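Local coordinates for putative modification methylase (Thermus thermophilus, PDB 2ZIG), which probably transfers a methyl group from S-adenosyl-L-methionine to the N4 atom of cytosine in DNA, at residues B[22-27]-B[284-289]; B[42-47]-B[91-96]. One frame throughout, in Å; residues are numbered along the deposited sequence.

Strand 22-26, at the start of the modelled chain, waits for its contact 1 partner, strand 286-289, until almost the whole chain has been laid down: 256 residues lie between the two segments. Contact 2 is nested inside that loop and closes a shorter one of 43 residues, pairing strand 41-46 with strand 91-97 around helix 66-86. Both belong to one mixed sheet. Contact 2 sits near the middle of the molecule, whereas contact 1 joins strands near both ends of the modelled chain, at an edge of the sheet; strands 238-241 and 259-264 lie between them. Their centres are 18 Å apart and their nearest atoms about 11 Å, so the sheet relates them without direct touch.

Contact 1 of 2, residues B[22-27]-B[284-289]; sequences HRLHVG and FSLEVL
R23 and E287 stand side by side on one face of a parallel strand pair, and the arginine can be followed atom by atom. Its CB lies 3.9 Å from the carbonyl O of E287, and CG lies near the carboxylate. The chain then bends (chi3 77°), which turns NE toward the L289 methyl; NE is 3.6 Å from L289 CD1, and NH1 also meets that methyl. At the tip, NH2 forms a salt bridge with E287 OE2, modelled at 2.5 Å; OE2 lies over a face of the guanidinium and is crowded in the model, so its place and this length are doubtful. The guanidinium and carboxylate planes are 87° apart, so the groups do not meet as a flat, two-pronged pair. An alanine here would probably leave the E287 carboxylate without its charged mate and uncover one side of the L289 methyls. H25 flanks the same leucine, its CE1 3.5 Å from L289 CD1.

The face bearing H22, L24, L286 and V288 is largely apolar beyond the H22 imidazole. L24 CB is 3.7 Å from L286 CD2; helix 267-280 packs here through A270, K274 and F277. At the end of the strand pair V26 CG2 comes within 3.5 Å of V288 CG1. Near its start, H22 CE1 meets F284 CD2 at 3.5 Å, at the edge of the imidazole.

Four backbone bonds give the parallel register, each with an N-H...O angle of at least 160°. L24 donates to E287 O (N to O 2.8 Å) and accepts from L289 N, while E287 N donates to H22 O and V26 N to L289 O. R23 hydrogen-bonds through its backbone to A260 on strand 259-264, and L24 touches E264, an S-adenosyl-L-methionine-binding residue. The R23-E287 charge pair thus shares its face with H25 and L289, while the other, H22 apart, presents mainly aliphatic groups to helix 267-280.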
# COMPACT_ATOMS: atom_id res chain seq x y z
N HIS B 22 -25.72 -17.65 13.33
CA HIS B 22 -25.02 -16.83 12.37
C HIS B 22 -26.09 -15.96 11.75
O HIS B 22 -27.09 -16.47 11.25
CB HIS B 22 -24.36 -17.72 11.32
CG HIS B 22 -23.38 -18.69 11.91
ND1 HIS B 22 -23.59 -20.05 11.89
CD2 HIS B 22 -22.22 -18.49 12.56
CE1 HIS B 22 -22.59 -20.65 12.52
NE2 HIS B 22 -21.75 -19.73 12.94
N ARG B 23 -25.89 -14.65 11.80
CA ARG B 23 -26.89 -13.72 11.28
C ARG B 23 -26.40 -12.77 10.20
O ARG B 23 -25.24 -12.36 10.19
CB ARG B 23 -27.45 -12.90 12.44
CG ARG B 23 -27.62 -13.69 13.72
CD ARG B 23 -27.94 -12.79 14.90
NE ARG B 23 -29.34 -12.36 14.91
CZ ARG B 23 -30.37 -13.15 15.21
NH1 ARG B 23 -31.61 -12.66 15.20
NH2 ARG B 23 -30.17 -14.42 15.54
N LEU B 24 -27.30 -12.43 9.29
CA LEU B 24 -26.99 -11.50 8.22
C LEU B 24 -28.13 -10.48 8.23
O LEU B 24 -29.29 -10.83 8.01
CB LEU B 24 -26.95 -12.22 6.87
CG LEU B 24 -26.23 -11.57 5.68
CD1 LEU B 24 -26.82 -12.11 4.39
CD2 LEU B 24 -26.38 -10.07 5.71
N HIS B 25 -27.80 -9.22 8.50
CA HIS B 25 -28.81 -8.17 8.52
C HIS B 25 -28.89 -7.51 7.16
O HIS B 25 -27.87 -7.30 6.50
CB HIS B 25 -28.47 -7.11 9.56
CG HIS B 25 -28.50 -7.60 10.97
ND1 HIS B 25 -29.55 -7.35 11.82
CD2 HIS B 25 -27.60 -8.32 11.68
CE1 HIS B 25 -29.29 -7.89 13.00
NE2 HIS B 25 -28.12 -8.49 12.94
N VAL B 26 -30.11 -7.20 6.74
CA VAL B 26 -30.30 -6.56 5.45
C VAL B 26 -30.61 -5.10 5.70
O VAL B 26 -31.61 -4.78 6.33
CB VAL B 26 -31.45 -7.19 4.66
CG1 VAL B 26 -31.66 -6.44 3.35
CG2 VAL B 26 -31.16 -8.65 4.40
N GLY B 27 -29.74 -4.22 5.23
CA GLY B 27 -29.95 -2.80 5.42
C GLY B 27 -28.72 -1.96 5.15
O GLY B 27 -27.83 -2.35 4.39
N PHE B 284 -25.28 -25.95 9.64
CA PHE B 284 -25.73 -24.64 10.09
C PHE B 284 -26.49 -23.86 9.02
O PHE B 284 -26.39 -24.16 7.84
CB PHE B 284 -24.55 -23.80 10.57
CG PHE B 284 -23.80 -24.40 11.73
CD1 PHE B 284 -23.02 -25.53 11.55
CD2 PHE B 284 -23.89 -23.83 12.99
CE1 PHE B 284 -22.32 -26.09 12.62
CE2 PHE B 284 -23.19 -24.37 14.06
CZ PHE B 284 -22.41 -25.51 13.88
N SER B 285 -27.23 -22.85 9.47
CA SER B 285 -28.01 -22.00 8.58
C SER B 285 -27.77 -20.54 8.87
O SER B 285 -27.49 -20.15 10.01
CB SER B 285 -29.50 -22.30 8.73
OG SER B 285 -29.82 -23.55 8.16
N LEU B 286 -27.87 -19.71 7.84
CA LEU B 286 -27.67 -18.29 8.04
C LEU B 286 -29.02 -17.61 8.20
O LEU B 286 -29.86 -17.69 7.30
CB LEU B 286 -26.94 -17.68 6.85
CG LEU B 286 -26.76 -16.16 6.95
CD1 LEU B 286 -25.76 -15.84 8.06
CD2 LEU B 286 -26.28 -15.60 5.63
N GLU B 287 -29.23 -16.97 9.33
CA GLU B 287 -30.49 -16.28 9.57
C GLU B 287 -30.41 -14.88 8.97
O GLU B 287 -29.56 -14.07 9.35
CB GLU B 287 -30.77 -16.18 11.06
CG GLU B 287 -32.19 -15.70 11.35
CD GLU B 287 -32.41 -15.36 12.80
OE1 GLU B 287 -33.59 -15.16 13.18
OE2 GLU B 287 -31.42 -15.27 13.56
N VAL B 288 -31.31 -14.59 8.03
CA VAL B 288 -31.35 -13.28 7.38
C VAL B 288 -32.44 -12.42 8.01
O VAL B 288 -33.62 -12.78 7.99
CB VAL B 288 -31.64 -13.42 5.88
CG1 VAL B 288 -31.71 -12.03 5.24
CG2 VAL B 288 -30.56 -14.27 5.23
N LEU B 289 -32.04 -11.27 8.56
CA LEU B 289 -32.99 -10.37 9.19
C LEU B 289 -33.21 -9.11 8.36
O LEU B 289 -32.34 -8.24 8.32
CB LEU B 289 -32.48 -9.96 10.57
CG LEU B 289 -32.09 -11.08 11.52
CD1 LEU B 289 -31.63 -10.48 12.83
CD2 LEU B 289 -33.28 -12.01 11.75

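Contact 2 of 2, residues B[42-47]-B[91-96]; sequences HLVVTS and GRLVIV
L43 and V94 meet on one face of two nearly parallel strands, whose axes differ in direction by 5°. The L43 CG is anti to its backbone N (chi1 168°), and beyond it CD1 packs against two neighbours on that face: V94 CG2, 3.7 Å away, and R92 CG. Helix 222-232 covers this side through L228 and F232. On the other face V44 CG1 touches L93 CD1 at 3.6 Å, under V83 and W80 of helix 66-86.

The backbone is held most closely where V44 and T46 alternate with R92, V94 and V96. V94 N bonds to V44 O at 2.7 Å and V96 N to T46 O at 2.8 Å, while the return bond from V44 N to R92 O is longer, 3.1 Å. T46 O also receives a CA-H...O contact from I95, and T46 OG1 hydrogen-bonds to D241.

The H42 end is looser. A water donates to H42 O over 2.9 Å and accepts only a weak bond from R92 N, at 3.3 Å, so it bridges the strands where direct pairing lapses. G91 CA passes 3.3 Å from H42 O, and a CB there would clash with it.

Each strand runs in the same direction, and helix 66-86 lies on the connection between them: a beta-alpha-beta crossover at the centre of the Rossmann-like methyltransferase fold. S47, at the end of strand 41-46, opens the sequence Ser-Pro-Pro-Tyr, consistent with the catalytic motif of the amino-methyltransferases of DNA.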
# COMPACT_ATOMS: atom_id res chain seq x y z
N HIS B 42 -15.10 -9.12 17.61
CA HIS B 42 -13.68 -9.44 17.73
C HIS B 42 -12.84 -9.21 16.48
O HIS B 42 -11.68 -8.82 16.58
CB HIS B 42 -13.53 -10.90 18.16
CG HIS B 42 -14.34 -11.24 19.37
ND1 HIS B 42 -14.05 -10.73 20.62
CD2 HIS B 42 -15.46 -11.97 19.52
CE1 HIS B 42 -14.96 -11.14 21.48
NE2 HIS B 42 -15.83 -11.89 20.84
N LEU B 43 -13.42 -9.45 15.32
CA LEU B 43 -12.71 -9.29 14.05
C LEU B 43 -13.67 -8.92 12.94
O LEU B 43 -14.80 -9.38 12.91
CB LEU B 43 -12.02 -10.60 13.67
CG LEU B 43 -11.46 -10.73 12.25
CD1 LEU B 43 -10.32 -9.73 12.06
CD2 LEU B 43 -10.96 -12.15 12.01
N VAL B 44 -13.19 -8.09 12.02
CA VAL B 44 -13.97 -7.69 10.85
C VAL B 44 -13.14 -7.97 9.58
O VAL B 44 -11.99 -7.56 9.47
CB VAL B 44 -14.30 -6.18 10.88
CG1 VAL B 44 -15.08 -5.80 9.63
CG2 VAL B 44 -15.10 -5.84 12.13
N VAL B 45 -13.72 -8.70 8.64
CA VAL B 45 -13.04 -8.96 7.38
C VAL B 45 -14.01 -8.51 6.32
O VAL B 45 -15.17 -8.95 6.30
CB VAL B 45 -12.73 -10.45 7.19
CG1 VAL B 45 -12.09 -10.67 5.81
CG2 VAL B 45 -11.81 -10.93 8.29
N THR B 46 -13.57 -7.62 5.44
CA THR B 46 -14.48 -7.14 4.41
C THR B 46 -13.79 -6.46 3.25
O THR B 46 -12.60 -6.16 3.29
CB THR B 46 -15.51 -6.16 5.02
OG1 THR B 46 -16.49 -5.81 4.03
CG2 THR B 46 -14.81 -4.89 5.50
N SER B 47 -14.57 -6.22 2.21
CA SER B 47 -14.09 -5.56 1.01
C SER B 47 -15.07 -4.41 0.75
O SER B 47 -16.29 -4.62 0.72
CB SER B 47 -14.09 -6.53 -0.16
OG SER B 47 -13.51 -5.94 -1.31
N GLY B 91 -8.96 -5.98 19.02
CA GLY B 91 -9.53 -6.60 17.84
C GLY B 91 -9.12 -5.79 16.63
O GLY B 91 -8.57 -4.70 16.77
N ARG B 92 -9.38 -6.29 15.43
CA ARG B 92 -8.96 -5.55 14.26
C ARG B 92 -9.93 -5.56 13.10
O ARG B 92 -10.80 -6.42 12.99
CB ARG B 92 -7.59 -6.05 13.77
CG ARG B 92 -7.57 -7.49 13.27
CD ARG B 92 -6.18 -7.88 12.76
NE ARG B 92 -5.20 -7.92 13.85
CZ ARG B 92 -3.88 -8.01 13.68
NH1 ARG B 92 -3.36 -8.06 12.46
NH2 ARG B 92 -3.08 -8.04 14.73
N LEU B 93 -9.78 -4.55 12.25
CA LEU B 93 -10.58 -4.41 11.05
C LEU B 93 -9.64 -4.75 9.89
O LEU B 93 -8.63 -4.07 9.67
CB LEU B 93 -11.10 -2.97 10.93
CG LEU B 93 -11.50 -2.43 9.56
CD1 LEU B 93 -12.79 -3.07 9.07
CD2 LEU B 93 -11.65 -0.93 9.67
N VAL B 94 -9.96 -5.81 9.16
CA VAL B 94 -9.14 -6.25 8.03
C VAL B 94 -9.91 -5.87 6.77
O VAL B 94 -11.07 -6.25 6.61
CB VAL B 94 -8.93 -7.78 8.04
CG1 VAL B 94 -7.99 -8.19 6.92
CG2 VAL B 94 -8.35 -8.21 9.37
N ILE B 95 -9.27 -5.11 5.88
CA ILE B 95 -9.93 -4.67 4.65
C ILE B 95 -9.19 -5.11 3.39
O ILE B 95 -8.04 -4.73 3.15
CB ILE B 95 -10.06 -3.13 4.65
CG1 ILE B 95 -10.73 -2.67 5.95
CG2 ILE B 95 -10.89 -2.69 3.47
CD1 ILE B 95 -10.75 -1.16 6.15
N VAL B 96 -9.85 -5.94 2.59
CA VAL B 96 -9.26 -6.43 1.34
C VAL B 96 -9.65 -5.43 0.27
O VAL B 96 -10.82 -5.33 -0.12
CB VAL B 96 -9.81 -7.83 1.00
CG1 VAL B 96 -9.18 -8.33 -0.29
CG2 VAL B 96 -9.53 -8.78 2.16
O HOH W 1 -9.02 -9.51 15.82